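Local coordinates for thiol-activated cytolysin (Desulfobulbus propionicus, PDB 6NAL), which forms pores in target-cell membranes as a toxin of the cholesterol-dependent, thiol-activated cytolysin family, at the interface of chains A and B. Sequence-based numbering; all coordinates share one arbitrary frame. Chains: chain A/B, Thiol-activated cytolysin.

Contact 1: the interface of chains A and B. Residues chain A 52-54, 354; chain B 392-394.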
ATOM      1  N   LYS A  52     -12.478  -4.336  -0.033  1.00 43.16           N
ATOM      2  CA  LYS A  52     -13.584  -4.971  -0.700  1.00 40.84           C
ATOM      3  C   LYS A  52     -13.207  -5.101  -2.163  1.00 43.80           C
ATOM      4  O   LYS A  52     -12.849  -4.096  -2.797  1.00 40.39           O
ATOM      5  CB  LYS A  52     -14.847  -4.134  -0.525  1.00 48.08           C
ATOM      6  CG  LYS A  52     -16.092  -4.786  -1.111  1.00 55.70           C
ATOM      7  CD  LYS A  52     -17.389  -4.044  -0.734  1.00 56.44           C
ATOM      8  CE  LYS A  52     -18.398  -4.130  -1.914  1.00 70.33           C
ATOM      9  NZ  LYS A  52     -19.821  -4.358  -1.568  1.00 76.15           N
ATOM     10  N   CYS A  53     -13.285  -6.342  -2.683  1.00 34.81           N
ATOM     11  CA  CYS A  53     -12.943  -6.656  -4.061  1.00 36.79           C
ATOM     12  C   CYS A  53     -14.010  -7.543  -4.665  1.00 35.25           C
ATOM     13  O   CYS A  53     -14.763  -8.206  -3.955  1.00 41.08           O
ATOM     14  CB  CYS A  53     -11.625  -7.435  -4.225  1.00 46.44           C
ATOM     15  SG  CYS A  53     -10.270  -6.772  -3.357  1.00 51.08           S
ATOM     16  N   SER A  54     -14.021  -7.592  -5.993  1.00 34.85           N
ATOM     17  CA  SER A  54     -14.794  -8.555  -6.743  1.00 34.82           C
ATOM     18  C   SER A  54     -13.899  -9.206  -7.798  1.00 42.52           C
ATOM     19  O   SER A  54     -12.907  -8.644  -8.255  1.00 40.37           O
ATOM     20  CB  SER A  54     -16.023  -7.906  -7.345  1.00 32.33           C
ATOM     21  OG  SER A  54     -15.765  -7.280  -8.564  1.00 46.05           O
ATOM     22  N   GLU A 354     -17.903 -11.083  -4.823  1.00 33.48           N
ATOM     23  CA  GLU A 354     -17.180 -10.131  -4.005  1.00 41.56           C
ATOM     24  C   GLU A 354     -16.577 -10.843  -2.809  1.00 40.93           C
ATOM     25  O   GLU A 354     -17.026 -11.911  -2.398  1.00 39.49           O
ATOM     26  CB  GLU A 354     -18.082  -8.990  -3.552  1.00 35.95           C
ATOM     27  CG  GLU A 354     -18.720  -8.276  -4.735  1.00 47.24           C
ATOM     28  CD  GLU A 354     -19.756  -7.231  -4.345  1.00 58.08           C
ATOM     29  OE1 GLU A 354     -20.217  -7.268  -3.181  1.00 56.82           O
ATOM     30  OE2 GLU A 354     -20.107  -6.382  -5.208  1.00 67.51           O
TER
ATOM     31  N   GLY B 392     -16.819   1.703  -4.840  1.00 63.43           N
ATOM     32  CA  GLY B 392     -15.706   1.552  -3.916  1.00 64.38           C
ATOM     33  C   GLY B 392     -15.048   0.177  -4.027  1.00 68.59           C
ATOM     34  O   GLY B 392     -14.476  -0.383  -3.079  1.00 66.95           O
ATOM     35  N   LEU B 393     -15.137  -0.387  -5.219  1.00 48.97           N
ATOM     36  CA  LEU B 393     -14.774  -1.768  -5.459  1.00 41.18           C
ATOM     37  C   LEU B 393     -13.478  -1.871  -6.254  1.00 38.22           C
ATOM     38  O   LEU B 393     -13.338  -1.259  -7.318  1.00 33.20           O
ATOM     39  CB  LEU B 393     -15.910  -2.440  -6.211  1.00 50.62           C
ATOM     40  CG  LEU B 393     -16.723  -3.497  -5.464  1.00 49.74           C
ATOM     41  CD1 LEU B 393     -17.475  -4.319  -6.477  1.00 53.80           C
ATOM     42  CD2 LEU B 393     -15.816  -4.361  -4.668  1.00 51.16           C
ATOM     43  N   LYS B 394     -12.540  -2.645  -5.747  1.00 33.00           N
ATOM     44  CA  LYS B 394     -11.421  -3.079  -6.570  1.00 40.89           C
ATOM     45  C   LYS B 394     -11.913  -4.259  -7.423  1.00 30.40           C
ATOM     46  O   LYS B 394     -12.197  -5.341  -6.909  1.00 32.69           O
ATOM     47  CB  LYS B 394     -10.235  -3.438  -5.682  1.00 31.50           C
ATOM     48  CG  LYS B 394      -8.993  -3.816  -6.456  1.00 41.56           C
ATOM     49  CD  LYS B 394      -7.937  -4.416  -5.511  1.00 41.03           C
ATOM     50  CE  LYS B 394      -6.702  -4.855  -6.300  1.00 38.75           C
ATOM     51  NZ  LYS B 394      -5.750  -5.652  -5.460  1.00 49.62           N
TER
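The backbone N of A:Ser54 donates a hydrogen bond of 3.0 Å to the carbonyl O of B:Lys394. One step back, the N of B:Lys394 gives a weak bond to the O of A:Lys52. These bonds flank a parallel beta bridge between A:Cys53 and B:Lys394, so strand 44-59 of chain A runs beside residues 393-400 of chain B. This joins the copies into one sheet, across a possibly non-biological interface.

B:Leu393 supplies most of the apolar contact in this patch, with 84 Å² of its surface hidden by chain A. Its CD2 methyl sits 3.6 Å from CG of A:Lys52 and also touches the backbone at CA of A:Cys53. Its CD1 methyl turns the other way and meets CB of A:Ser54 and the carboxylate oxygen OE2 of A:Glu354, the latter at 3.6 Å. A:Glu354 crosses the leucine at about a right angle.

The A:Lys52 side chain passes obliquely over the leucine. CG stands anti to the backbone N (chi1 -176°), and bends at chi3 and chi4 carry the ammonium NZ towards A:Glu354. NZ of A:Lys52 lies 3.4 Å from OE1 of A:Glu354, a long salt bridge and weak hydrogen bond. The leucine is thus packed against a charged pair held within chain A, which may limit the motion of both side chains.

The other side of the bridge is lined by the extended chain of B:Lys394. Its CD lies 4.0 Å from the thiol SG of A:Cys53.

Contact 2: the interface of chains A and B. Residues chain A 385, 396, 398; chain B 55-57.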
ATOM      1  N   ASP A 385       8.606   9.719  14.612  1.00 34.41           N
ATOM      2  CA  ASP A 385       7.157   9.760  14.560  1.00 36.18           C
ATOM      3  C   ASP A 385       6.614   8.401  14.956  1.00 34.44           C
ATOM      4  O   ASP A 385       7.181   7.378  14.590  1.00 36.52           O
ATOM      5  CB  ASP A 385       6.675  10.129  13.156  1.00 37.85           C
ATOM      6  CG  ASP A 385       6.734  11.633  12.873  1.00 48.82           C
ATOM      7  OD1 ASP A 385       6.708  12.456  13.848  1.00 55.31           O
ATOM      8  OD2 ASP A 385       6.778  11.976  11.654  1.00 60.97           O
ATOM      9  N   ILE A 396      -0.484  10.320  13.812  1.00 35.86           N
ATOM     10  CA  ILE A 396       0.962  10.462  13.730  1.00 40.40           C
ATOM     11  C   ILE A 396       1.379  11.391  14.854  1.00 37.00           C
ATOM     12  O   ILE A 396       0.977  12.557  14.864  1.00 37.01           O
ATOM     13  CB  ILE A 396       1.396  11.014  12.367  1.00 39.02           C
ATOM     14  CG1 ILE A 396       0.993  10.024  11.262  1.00 40.45           C
ATOM     15  CG2 ILE A 396       2.894  11.218  12.319  1.00 36.99           C
ATOM     16  CD1 ILE A 396       1.072  10.616   9.858  1.00 43.22           C
ATOM     17  N   HIS A 398       4.544  13.133  16.844  1.00 34.79           N
ATOM     18  CA  HIS A 398       5.950  13.478  16.944  1.00 36.06           C
ATOM     19  C   HIS A 398       6.455  13.217  18.351  1.00 38.83           C
ATOM     20  O   HIS A 398       5.810  13.589  19.323  1.00 39.90           O
ATOM     21  CB  HIS A 398       6.154  14.944  16.570  1.00 38.09           C
ATOM     22  CG  HIS A 398       7.593  15.346  16.484  1.00 41.22           C
ATOM     23  ND1 HIS A 398       8.503  14.711  15.668  1.00 48.47           N
ATOM     24  CD2 HIS A 398       8.274  16.324  17.113  1.00 37.08           C
ATOM     25  CE1 HIS A 398       9.685  15.277  15.812  1.00 44.50           C
ATOM     26  NE2 HIS A 398       9.573  16.254  16.691  1.00 53.27           N
TER
ATOM     27  N   TYR B  55      -1.996  14.711  12.794  1.00 35.40           N
ATOM     28  CA  TYR B  55      -0.656  14.927  13.307  1.00 40.11           C
ATOM     29  C   TYR B  55      -0.726  15.638  14.635  1.00 38.21           C
ATOM     30  O   TYR B  55      -1.376  16.685  14.745  1.00 35.65           O
ATOM     31  CB  TYR B  55       0.125  15.770  12.340  1.00 28.45           C
ATOM     32  CG  TYR B  55       1.548  16.020  12.733  1.00 32.11           C
ATOM     33  CD1 TYR B  55       2.496  15.033  12.572  1.00 33.99           C
ATOM     34  CD2 TYR B  55       1.956  17.269  13.254  1.00 33.41           C
ATOM     35  CE1 TYR B  55       3.803  15.246  12.906  1.00 39.38           C
ATOM     36  CE2 TYR B  55       3.265  17.494  13.583  1.00 32.17           C
ATOM     37  CZ  TYR B  55       4.178  16.485  13.409  1.00 31.99           C
ATOM     38  OH  TYR B  55       5.470  16.681  13.739  1.00 40.08           O
ATOM     39  N   GLU B  56      -0.034  15.087  15.618  1.00 35.82           N
ATOM     40  CA  GLU B  56       0.039  15.667  16.945  1.00 45.62           C
ATOM     41  C   GLU B  56       1.481  15.989  17.264  1.00 38.55           C
ATOM     42  O   GLU B  56       2.349  15.120  17.124  1.00 31.47           O
ATOM     43  CB  GLU B  56      -0.453  14.717  18.015  1.00 43.84           C
ATOM     44  CG  GLU B  56      -1.719  14.048  17.682  1.00 56.92           C
ATOM     45  CD  GLU B  56      -2.287  13.343  18.889  1.00 67.24           C
ATOM     46  OE1 GLU B  56      -1.670  13.478  20.002  1.00 65.91           O
ATOM     47  OE2 GLU B  56      -3.335  12.672  18.704  1.00 57.10           O
ATOM     48  N   ALA B  57       1.709  17.185  17.792  1.00 35.59           N
ATOM     49  CA  ALA B  57       3.036  17.584  18.245  1.00 37.96           C
ATOM     50  C   ALA B  57       2.923  18.828  19.113  1.00 35.96           C
ATOM     51  O   ALA B  57       1.887  19.488  19.156  1.00 36.81           O
ATOM     52  CB  ALA B  57       3.959  17.901  17.061  1.00 35.36           C
TER
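Strand 394-400 of chain A, in the C-terminal beta-sandwich region of this thiol-activated cytolysin, pairs in parallel with strand 45-58 of chain B. A:Ile396 and B:Tyr55 form the beta bridge. The N of B:Glu56 donates to the O of A:Ile396 at 2.8 Å, and the N of A:His398 donates to the O of B:Glu56 at 3.0 Å. B:Glu56 therefore uses both its backbone N and O across the seam.

The ring of B:Tyr55 runs alongside the chain A strand. CG is anti to the backbone N (chi1 -178°), which directs the ring along the strand towards A:His398. Near the base of the ring, atom CD1 of B:Tyr55 meets the CG2 branch of A:Ile396 at 3.8 Å. The two side chains cross at about a right angle. Farther out, tyrosine and histidine run side by side and point the same way. The phenol OH of B:Tyr55 is 3.4 Å from CB of A:His398, a packing contact. The methyl CB of B:Ala57 also packs on CB of A:His398, at 3.7 Å.

A:Asp385, on the neighbouring strand 378-389, lies beside the histidine and may support it. OD1 of A:Asp385 accepts a weak 3.4 Å bond from ND1 of A:His398, reaching the imidazole edge in the ring plane. This contact may steady the ring's rotation. The carboxylate plane stands 82° from the tyrosine ring, with OD1 of A:Asp385 lying 4.1 Å from CE1 of B:Tyr55.

Contact 3: the interface of chains A and B. Residues chain A 393, 395-397; chain B 54-56.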
ATOM      1  N   LEU A 393      -8.617   6.367  11.563  1.00 62.77           N
ATOM      2  CA  LEU A 393      -7.749   7.539  11.505  1.00 52.54           C
ATOM      3  C   LEU A 393      -6.316   7.096  11.732  1.00 36.65           C
ATOM      4  O   LEU A 393      -6.027   6.477  12.753  1.00 38.59           O
ATOM      5  CB  LEU A 393      -8.175   8.539  12.579  1.00 58.97           C
ATOM      6  CG  LEU A 393      -7.636   9.945  12.543  1.00 46.76           C
ATOM      7  CD1 LEU A 393      -8.177  10.640  11.307  1.00 53.44           C
ATOM      8  CD2 LEU A 393      -8.017  10.701  13.749  1.00 58.27           C
ATOM      9  N   VAL A 395      -3.108   8.167  13.041  1.00 35.79           N
ATOM     10  CA  VAL A 395      -2.619   9.200  13.953  1.00 42.15           C
ATOM     11  C   VAL A 395      -1.101   9.158  13.963  1.00 38.54           C
ATOM     12  O   VAL A 395      -0.503   8.082  14.101  1.00 47.84           O
ATOM     13  CB  VAL A 395      -3.171   9.006  15.379  1.00 45.85           C
ATOM     14  CG1 VAL A 395      -2.662  10.031  16.357  1.00 43.94           C
ATOM     15  CG2 VAL A 395      -4.663   9.091  15.384  1.00 42.50           C
ATOM     16  N   ILE A 396      -0.484  10.320  13.812  1.00 35.86           N
ATOM     17  CA  ILE A 396       0.962  10.462  13.730  1.00 40.40           C
ATOM     18  C   ILE A 396       1.379  11.391  14.854  1.00 37.00           C
ATOM     19  O   ILE A 396       0.977  12.557  14.864  1.00 37.01           O
ATOM     20  CB  ILE A 396       1.396  11.014  12.367  1.00 39.02           C
ATOM     21  CG1 ILE A 396       0.993  10.024  11.262  1.00 40.45           C
ATOM     22  CG2 ILE A 396       2.894  11.218  12.319  1.00 36.99           C
ATOM     23  CD1 ILE A 396       1.072  10.616   9.858  1.00 43.22           C
ATOM     24  N   ARG A 397       2.149  10.874  15.816  1.00 30.77           N
ATOM     25  CA  ARG A 397       2.604  11.666  16.954  1.00 33.02           C
ATOM     26  C   ARG A 397       4.119  11.872  16.906  1.00 36.90           C
ATOM     27  O   ARG A 397       4.881  10.901  16.903  1.00 37.42           O
ATOM     28  CB  ARG A 397       2.226  11.012  18.281  1.00 34.60           C
ATOM     29  CG  ARG A 397       0.762  10.756  18.456  1.00 41.41           C
ATOM     30  CD  ARG A 397       0.448  10.110  19.836  1.00 40.83           C
ATOM     31  NE  ARG A 397      -0.990  10.157  20.074  1.00 47.95           N
ATOM     32  CZ  ARG A 397      -1.822   9.150  19.816  1.00 55.15           C
ATOM     33  NH1 ARG A 397      -1.359   8.018  19.341  1.00 48.96           N
ATOM     34  NH2 ARG A 397      -3.120   9.281  20.034  1.00 53.16           N
TER
ATOM     35  N   SER B  54      -4.199  12.387  11.170  1.00 39.11           N
ATOM     36  CA  SER B  54      -3.959  13.519  12.055  1.00 43.05           C
ATOM     37  C   SER B  54      -2.524  13.515  12.566  1.00 36.46           C
ATOM     38  O   SER B  54      -1.925  12.469  12.763  1.00 38.11           O
ATOM     39  CB  SER B  54      -4.910  13.549  13.249  1.00 37.94           C
ATOM     40  OG  SER B  54      -4.495  12.636  14.226  1.00 51.36           O
ATOM     41  N   TYR B  55      -1.996  14.711  12.794  1.00 35.40           N
ATOM     42  CA  TYR B  55      -0.656  14.927  13.307  1.00 40.11           C
ATOM     43  C   TYR B  55      -0.726  15.638  14.635  1.00 38.21           C
ATOM     44  O   TYR B  55      -1.376  16.685  14.745  1.00 35.65           O
ATOM     45  CB  TYR B  55       0.125  15.770  12.340  1.00 28.45           C
ATOM     46  CG  TYR B  55       1.548  16.020  12.733  1.00 32.11           C
ATOM     47  CD1 TYR B  55       2.496  15.033  12.572  1.00 33.99           C
ATOM     48  CD2 TYR B  55       1.956  17.269  13.254  1.00 33.41           C
ATOM     49  CE1 TYR B  55       3.803  15.246  12.906  1.00 39.38           C
ATOM     50  CE2 TYR B  55       3.265  17.494  13.583  1.00 32.17           C
ATOM     51  CZ  TYR B  55       4.178  16.485  13.409  1.00 31.99           C
ATOM     52  OH  TYR B  55       5.470  16.681  13.739  1.00 40.08           O
ATOM     53  N   GLU B  56      -0.034  15.087  15.618  1.00 35.82           N
ATOM     54  CA  GLU B  56       0.039  15.667  16.945  1.00 45.62           C
ATOM     55  C   GLU B  56       1.481  15.989  17.264  1.00 38.55           C
ATOM     56  O   GLU B  56       2.349  15.120  17.124  1.00 31.47           O
ATOM     57  CB  GLU B  56      -0.453  14.717  18.015  1.00 43.84           C
ATOM     58  CG  GLU B  56      -1.719  14.048  17.682  1.00 56.92           C
ATOM     59  CD  GLU B  56      -2.287  13.343  18.889  1.00 67.24           C
ATOM     60  OE1 GLU B  56      -1.670  13.478  20.002  1.00 65.91           O
ATOM     61  OE2 GLU B  56      -3.335  12.672  18.704  1.00 57.10           O
TER
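Parallel bridges pair A:Val395 with B:Ser54 and A:Arg397 with B:Glu56, and the N of A:Ile396 donates a 2.8 Å hydrogen bond to the O of B:Ser54, continuing a sheet that spans the two copies of the deposited assembly.

The side chains of A:Val395, A:Arg397, B:Ser54 and B:Glu56 gather on the face of the paired strands opposite the tyrosine. A:Arg397 and B:Glu56 lie alongside each other and point the same way. The arginine is extended from CG to NE. NE of A:Arg397 makes a weak hydrogen bond and salt bridge to the carboxylate OE1 of B:Glu56, 3.4 Å long and 143° at the hydrogen. The guanidinium and carboxylate planes are turned 82° apart, so the two groups do not meet as a flat, two-bond pair.

A:Val395 packs beneath this ion pair. Its CG1 is anti to the backbone N (chi1 179°) and sits 3.6 Å from the guanidinium plane, over its centre. CG1 of A:Val395 also lies 3.6 Å from OE2 of B:Glu56. Valine thus backs both charged groups and may help to fix the turn of the guanidinium.

The hydroxyl of B:Ser54 faces the valine's fork. OG of B:Ser54 is 3.7 Å from CG2 and 3.8 Å from CG1 of A:Val395.

Contact 2 and contact 3 are adjoining parts of one seam, with C-alpha centres about 5 Å apart. They share A:Ile396, B:Tyr55 and B:Glu56. Contact 1 lies about 32 Å from contact 2 and about 28 Å from contact 3. It uses the corresponding strands with the chains exchanged. The two-fold axis relates the two seams, so each subunit gives the strand around residue 54 to one and the strand around residue 396 to the other. This reciprocal strand pairing joins the two copies of the deposited assembly. The structure alone does not show whether the pair forms in solution or has a part in pore assembly.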